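Local atomic coordinates of branched-chain phosphotransacylase (Enterococcus faecalis, PDB entry 1YCO), a protein that probably transfers branched-chain acyl groups between coenzyme A and phosphate, acting as a phosphotransacylase. Residues 1-15 with 27-40. Sequence-based numbering, arbitrary orientation.
Sequences MITVSIAGGSQPEIL and QPLQFIVFDTNENL
The ring of F31 illustrates how parallel strands mesh: its CD2 atom lodges in the dip between V4 and I6, 3.7 Å from V4 CB and 3.9 Å from I6 CD1. With CG set beside its own backbone N (chi1 -65°), the ring leans back over strand 2-7, while V18, A21 and L22 of helix 12-24 press on it too. I6 CD1 also rests against V33 CG2, and L29 CD2 reaches back to I2 CG2 at 3.8 Å. Strand 2-7, helix 12-24 and strand 29-35 form a beta-alpha-beta unit of the parallel sheet, and these side chains lie on the face the helix packs against. Ladder bonds such as I32 N to V4 O (2.9 Å) stitch the two strands, whose axes diverge by 20°. Across the sheet, T3 and Q30 lie alongside one another; T3 OG1 donates to an in-plane lone pair of Q30 OE1 (3.1 Å), while T3 CG2 abuts I32 CD1. F34 turns its ring edge to I6 O, and S5 OG nears F34 CE1 but is hydrogen-bonded to A61 O of helix 54-66. Past the strands, S10 projects into the curl of residues 35-40, where its hydroxyl, anti to the backbone N (chi1 -172°), donates to E38 O at 2.8 Å. Beside it, L40 CD1 fits against P12 CD at 3.4 Å, where helix 12-24 begins.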
loop_
_atom_site.group_PDB
_atom_site.type_symbol
_atom_site.label_atom_id
_atom_site.label_comp_id
_atom_site.label_asym_id
_atom_site.label_seq_id
_atom_site.Cartn_x
_atom_site.Cartn_y
_atom_site.Cartn_z
ATOM N N MET A 1 0.617 -17.234 -34.017
ATOM C CA MET A 1 -0.789 -17.411 -33.582
ATOM C C MET A 1 -0.794 -17.764 -32.106
ATOM O O MET A 1 0.000 -18.589 -31.657
ATOM C CB MET A 1 -1.450 -18.515 -34.399
ATOM C CG MET A 1 -2.962 -18.457 -34.429
ATOM S SD MET A 1 -3.690 -19.467 -33.173
ATOM C CE MET A 1 -3.306 -21.118 -33.824
ATOM N N ILE A 2 -1.687 -17.128 -31.353
ATOM C CA ILE A 2 -1.777 -17.355 -29.917
ATOM C C ILE A 2 -3.083 -18.017 -29.506
ATOM O O ILE A 2 -4.161 -17.472 -29.725
ATOM C CB ILE A 2 -1.623 -16.019 -29.146
ATOM C CG1 ILE A 2 -0.190 -15.512 -29.297
ATOM C CG2 ILE A 2 -2.018 -16.201 -27.678
ATOM C CD1 ILE A 2 0.088 -14.210 -28.595
ATOM N N THR A 3 -2.970 -19.197 -28.909
ATOM C CA THR A 3 -4.133 -19.930 -28.437
ATOM C C THR A 3 -4.204 -19.768 -26.914
ATOM O O THR A 3 -3.184 -19.848 -26.231
ATOM C CB THR A 3 -4.026 -21.445 -28.788
ATOM O OG1 THR A 3 -3.959 -21.603 -30.208
ATOM C CG2 THR A 3 -5.226 -22.216 -28.258
ATOM N N VAL A 4 -5.403 -19.526 -26.392
ATOM C CA VAL A 4 -5.590 -19.369 -24.956
ATOM C C VAL A 4 -6.502 -20.465 -24.380
ATOM O O VAL A 4 -7.597 -20.742 -24.893
ATOM C CB VAL A 4 -6.201 -17.981 -24.599
ATOM C CG1 VAL A 4 -6.263 -17.817 -23.090
ATOM C CG2 VAL A 4 -5.373 -16.854 -25.205
ATOM N N SER A 5 -6.039 -21.083 -23.302
ATOM C CA SER A 5 -6.777 -22.140 -22.628
ATOM C C SER A 5 -7.483 -21.551 -21.402
ATOM O O SER A 5 -6.855 -20.917 -20.561
ATOM C CB SER A 5 -5.792 -23.242 -22.224
ATOM O OG SER A 5 -6.394 -24.260 -21.453
ATOM N N ILE A 6 -8.789 -21.764 -21.294
ATOM C CA ILE A 6 -9.540 -21.210 -20.171
ATOM C C ILE A 6 -10.198 -22.272 -19.299
ATOM O O ILE A 6 -11.041 -23.045 -19.764
ATOM C CB ILE A 6 -10.632 -20.246 -20.670
ATOM C CG1 ILE A 6 -10.004 -19.219 -21.623
ATOM C CG2 ILE A 6 -11.320 -19.568 -19.480
ATOM C CD1 ILE A 6 -10.927 -18.125 -22.073
ATOM N N ALA A 7 -9.820 -22.292 -18.024
ATOM C CA ALA A 7 -10.372 -23.249 -17.072
ATOM C C ALA A 7 -11.654 -22.690 -16.457
ATOM O O ALA A 7 -11.613 -21.794 -15.610
ATOM C CB ALA A 7 -9.347 -23.557 -15.980
ATOM N N GLY A 8 -12.786 -23.230 -16.894
ATOM C CA GLY A 8 -14.065 -22.774 -16.397
ATOM C C GLY A 8 -14.420 -21.454 -17.050
ATOM O O GLY A 8 -14.851 -20.515 -16.381
ATOM N N GLY A 9 -14.245 -21.386 -18.365
ATOM C CA GLY A 9 -14.528 -20.156 -19.084
ATOM C C GLY A 9 -15.880 -20.061 -19.763
ATOM O O GLY A 9 -16.177 -19.060 -20.409
ATOM N N SER A 10 -16.707 -21.090 -19.634
ATOM C CA SER A 10 -18.013 -21.032 -20.273
ATOM C C SER A 10 -18.972 -20.211 -19.415
ATOM O O SER A 10 -19.962 -20.730 -18.902
ATOM C CB SER A 10 -18.565 -22.434 -20.487
ATOM O OG SER A 10 -19.741 -22.372 -21.271
ATOM N N GLN A 11 -18.674 -18.920 -19.284
ATOM C CA GLN A 11 -19.478 -18.013 -18.474
ATOM C C GLN A 11 -19.751 -16.698 -19.203
ATOM O O GLN A 11 -18.896 -16.196 -19.933
ATOM C CB GLN A 11 -18.740 -17.725 -17.170
ATOM C CG GLN A 11 -18.167 -18.970 -16.512
ATOM C CD GLN A 11 -19.236 -19.866 -15.908
ATOM O OE1 GLN A 11 -18.937 -20.936 -15.378
ATOM N NE2 GLN A 11 -20.487 -19.432 -15.983
ATOM N N PRO A 12 -20.944 -16.109 -19.002
ATOM C CA PRO A 12 -21.244 -14.847 -19.690
ATOM C C PRO A 12 -20.212 -13.756 -19.394
ATOM O O PRO A 12 -20.021 -12.833 -20.190
ATOM C CB PRO A 12 -22.652 -14.507 -19.191
ATOM C CG PRO A 12 -22.670 -15.078 -17.813
ATOM C CD PRO A 12 -21.976 -16.422 -17.995
ATOM N N GLU A 13 -19.542 -13.882 -18.251
ATOM C CA GLU A 13 -18.507 -12.927 -17.859
ATOM C C GLU A 13 -17.265 -13.165 -18.736
ATOM O O GLU A 13 -16.647 -12.217 -19.227
ATOM C CB GLU A 13 -18.132 -13.114 -16.388
ATOM C CG GLU A 13 -19.316 -13.186 -15.426
ATOM C CD GLU A 13 -19.845 -14.597 -15.239
ATOM O OE1 GLU A 13 -19.016 -15.523 -15.081
ATOM O OE2 GLU A 13 -21.087 -14.777 -15.229
ATOM N N ILE A 14 -16.908 -14.433 -18.933
ATOM C CA ILE A 14 -15.763 -14.768 -19.760
ATOM C C ILE A 14 -16.097 -14.461 -21.220
ATOM O O ILE A 14 -15.246 -13.997 -21.979
ATOM C CB ILE A 14 -15.361 -16.272 -19.602
ATOM C CG1 ILE A 14 -14.899 -16.548 -18.169
ATOM C CG2 ILE A 14 -14.263 -16.639 -20.584
ATOM C CD1 ILE A 14 -13.693 -15.707 -17.705
ATOM N N LEU A 15 -17.347 -14.692 -21.606
ATOM C CA LEU A 15 -17.780 -14.431 -22.981
ATOM C C LEU A 15 -17.553 -12.970 -23.369
ATOM O O LEU A 15 -17.120 -12.670 -24.483
ATOM C CB LEU A 15 -19.261 -14.772 -23.137
ATOM C CG LEU A 15 -19.748 -14.854 -24.580
ATOM C CD1 LEU A 15 -19.092 -16.033 -25.281
ATOM C CD2 LEU A 15 -21.255 -15.012 -24.586
ATOM N N GLN A 27 -3.321 -9.527 -34.046
ATOM C CA GLN A 27 -2.733 -10.755 -34.566
ATOM C C GLN A 27 -3.702 -11.908 -34.312
ATOM O O GLN A 27 -4.679 -11.760 -33.572
ATOM C CB GLN A 27 -1.428 -11.052 -33.849
ATOM C CG GLN A 27 -1.657 -11.384 -32.389
ATOM C CD GLN A 27 -0.494 -12.118 -31.774
ATOM O OE1 GLN A 27 0.569 -11.542 -31.540
ATOM N NE2 GLN A 27 -0.686 -13.409 -31.517
ATOM N N PRO A 28 -3.434 -13.083 -34.908
ATOM C CA PRO A 28 -4.291 -14.264 -34.739
ATOM C C PRO A 28 -4.449 -14.728 -33.289
ATOM O O PRO A 28 -3.466 -14.999 -32.602
ATOM C CB PRO A 28 -3.601 -15.309 -35.618
ATOM C CG PRO A 28 -3.019 -14.473 -36.716
ATOM C CD PRO A 28 -2.411 -13.330 -35.939
ATOM N N LEU A 29 -5.697 -14.816 -32.845
ATOM C CA LEU A 29 -6.039 -15.243 -31.494
ATOM C C LEU A 29 -7.063 -16.367 -31.549
ATOM O O LEU A 29 -7.901 -16.409 -32.448
ATOM C CB LEU A 29 -6.653 -14.090 -30.703
ATOM C CG LEU A 29 -5.823 -13.319 -29.678
ATOM C CD1 LEU A 29 -6.742 -12.329 -28.962
ATOM C CD2 LEU A 29 -5.195 -14.276 -28.682
ATOM N N GLN A 30 -7.006 -17.267 -30.574
ATOM C CA GLN A 30 -7.940 -18.382 -30.502
ATOM C C GLN A 30 -8.222 -18.751 -29.045
ATOM O O GLN A 30 -7.327 -18.701 -28.199
ATOM C CB GLN A 30 -7.359 -19.590 -31.238
ATOM C CG GLN A 30 -8.139 -20.872 -31.039
ATOM C CD GLN A 30 -7.629 -22.000 -31.917
ATOM O OE1 GLN A 30 -6.486 -22.460 -31.777
ATOM N NE2 GLN A 30 -8.476 -22.449 -32.836
ATOM N N PHE A 31 -9.463 -19.133 -28.761
ATOM C CA PHE A 31 -9.850 -19.507 -27.409
ATOM C C PHE A 31 -10.430 -20.914 -27.320
ATOM O O PHE A 31 -11.251 -21.322 -28.143
ATOM C CB PHE A 31 -10.864 -18.507 -26.841
ATOM C CG PHE A 31 -10.310 -17.119 -26.649
ATOM C CD1 PHE A 31 -10.455 -16.147 -27.639
ATOM C CD2 PHE A 31 -9.629 -16.786 -25.480
ATOM C CE1 PHE A 31 -9.933 -14.864 -27.465
ATOM C CE2 PHE A 31 -9.103 -15.506 -25.301
ATOM C CZ PHE A 31 -9.256 -14.541 -26.295
ATOM N N ILE A 32 -9.983 -21.650 -26.312
ATOM C CA ILE A 32 -10.437 -23.005 -26.068
ATOM C C ILE A 32 -10.877 -23.029 -24.610
ATOM O O ILE A 32 -10.054 -22.965 -23.699
ATOM C CB ILE A 32 -9.298 -24.008 -26.311
ATOM C CG1 ILE A 32 -8.817 -23.872 -27.751
ATOM C CG2 ILE A 32 -9.774 -25.431 -26.040
ATOM C CD1 ILE A 32 -7.642 -24.751 -28.092
ATOM N N VAL A 33 -12.183 -23.114 -24.401
ATOM C CA VAL A 33 -12.751 -23.101 -23.066
ATOM C C VAL A 33 -13.204 -24.457 -22.551
ATOM O O VAL A 33 -13.843 -25.220 -23.273
ATOM C CB VAL A 33 -13.974 -22.167 -23.016
ATOM C CG1 VAL A 33 -14.564 -22.147 -21.609
ATOM C CG2 VAL A 33 -13.576 -20.769 -23.465
ATOM N N PHE A 34 -12.888 -24.737 -21.289
ATOM C CA PHE A 34 -13.282 -25.987 -20.645
ATOM C C PHE A 34 -14.173 -25.627 -19.465
ATOM O O PHE A 34 -13.852 -24.719 -18.703
ATOM C CB PHE A 34 -12.063 -26.747 -20.110
ATOM C CG PHE A 34 -10.953 -26.907 -21.103
ATOM C CD1 PHE A 34 -10.137 -25.830 -21.431
ATOM C CD2 PHE A 34 -10.697 -28.146 -21.682
ATOM C CE1 PHE A 34 -9.077 -25.982 -22.318
ATOM C CE2 PHE A 34 -9.640 -28.310 -22.573
ATOM C CZ PHE A 34 -8.826 -27.225 -22.890
ATOM N N ASP A 35 -15.285 -26.328 -19.297
ATOM C CA ASP A 35 -16.167 -26.017 -18.179
ATOM C C ASP A 35 -17.183 -27.131 -17.933
ATOM O O ASP A 35 -17.536 -27.887 -18.840
ATOM C CB ASP A 35 -16.911 -24.696 -18.458
ATOM C CG ASP A 35 -17.308 -23.948 -17.183
ATOM O OD1 ASP A 35 -17.651 -24.610 -16.176
ATOM O OD2 ASP A 35 -17.296 -22.692 -17.202
ATOM N N THR A 36 -17.646 -27.228 -16.694
ATOM C CA THR A 36 -18.644 -28.219 -16.341
ATOM C C THR A 36 -20.012 -27.633 -16.660
ATOM O O THR A 36 -21.000 -28.357 -16.741
ATOM C CB THR A 36 -18.578 -28.575 -14.844
ATOM O OG1 THR A 36 -18.505 -27.369 -14.069
ATOM C CG2 THR A 36 -17.360 -29.438 -14.558
ATOM N N ASN A 37 -20.059 -26.314 -16.842
ATOM C CA ASN A 37 -21.303 -25.604 -17.163
ATOM C C ASN A 37 -21.575 -25.716 -18.660
ATOM O O ASN A 37 -20.643 -25.832 -19.452
ATOM C CB ASN A 37 -21.179 -24.127 -16.772
ATOM C CG ASN A 37 -22.514 -23.394 -16.800
ATOM O OD1 ASN A 37 -23.453 -23.764 -16.089
ATOM N ND2 ASN A 37 -22.603 -22.349 -17.618
ATOM N N GLU A 38 -22.843 -25.676 -19.055
ATOM C CA GLU A 38 -23.179 -25.793 -20.474
ATOM C C GLU A 38 -22.549 -24.659 -21.282
ATOM O O GLU A 38 -22.110 -23.658 -20.725
ATOM C CB GLU A 38 -24.702 -25.797 -20.679
ATOM C CG GLU A 38 -25.131 -25.974 -22.148
ATOM C CD GLU A 38 -24.673 -27.310 -22.750
ATOM O OE1 GLU A 38 -25.512 -28.235 -22.858
ATOM O OE2 GLU A 38 -23.477 -27.432 -23.103
ATOM N N ASN A 39 -22.507 -24.835 -22.598
ATOM C CA ASN A 39 -21.925 -23.850 -23.489
ATOM C C ASN A 39 -22.828 -22.636 -23.706
ATOM O O ASN A 39 -24.047 -22.766 -23.818
ATOM C CB ASN A 39 -21.594 -24.508 -24.825
ATOM C CG ASN A 39 -20.917 -23.569 -25.783
ATOM O OD1 ASN A 39 -20.285 -22.596 -25.377
ATOM N ND2 ASN A 39 -21.034 -23.861 -27.075
ATOM N N LEU A 40 -22.219 -21.452 -23.757
ATOM C CA LEU A 40 -22.959 -20.203 -23.957
ATOM C C LEU A 40 -22.567 -19.568 -25.288
ATOM O O LEU A 40 -23.028 -18.482 -25.653
ATOM C CB LEU A 40 -22.666 -19.241 -22.803
ATOM C CG LEU A 40 -22.960 -19.798 -21.403
ATOM C CD1 LEU A 40 -22.477 -18.823 -20.342
ATOM C CD2 LEU A 40 -24.460 -20.057 -21.256
#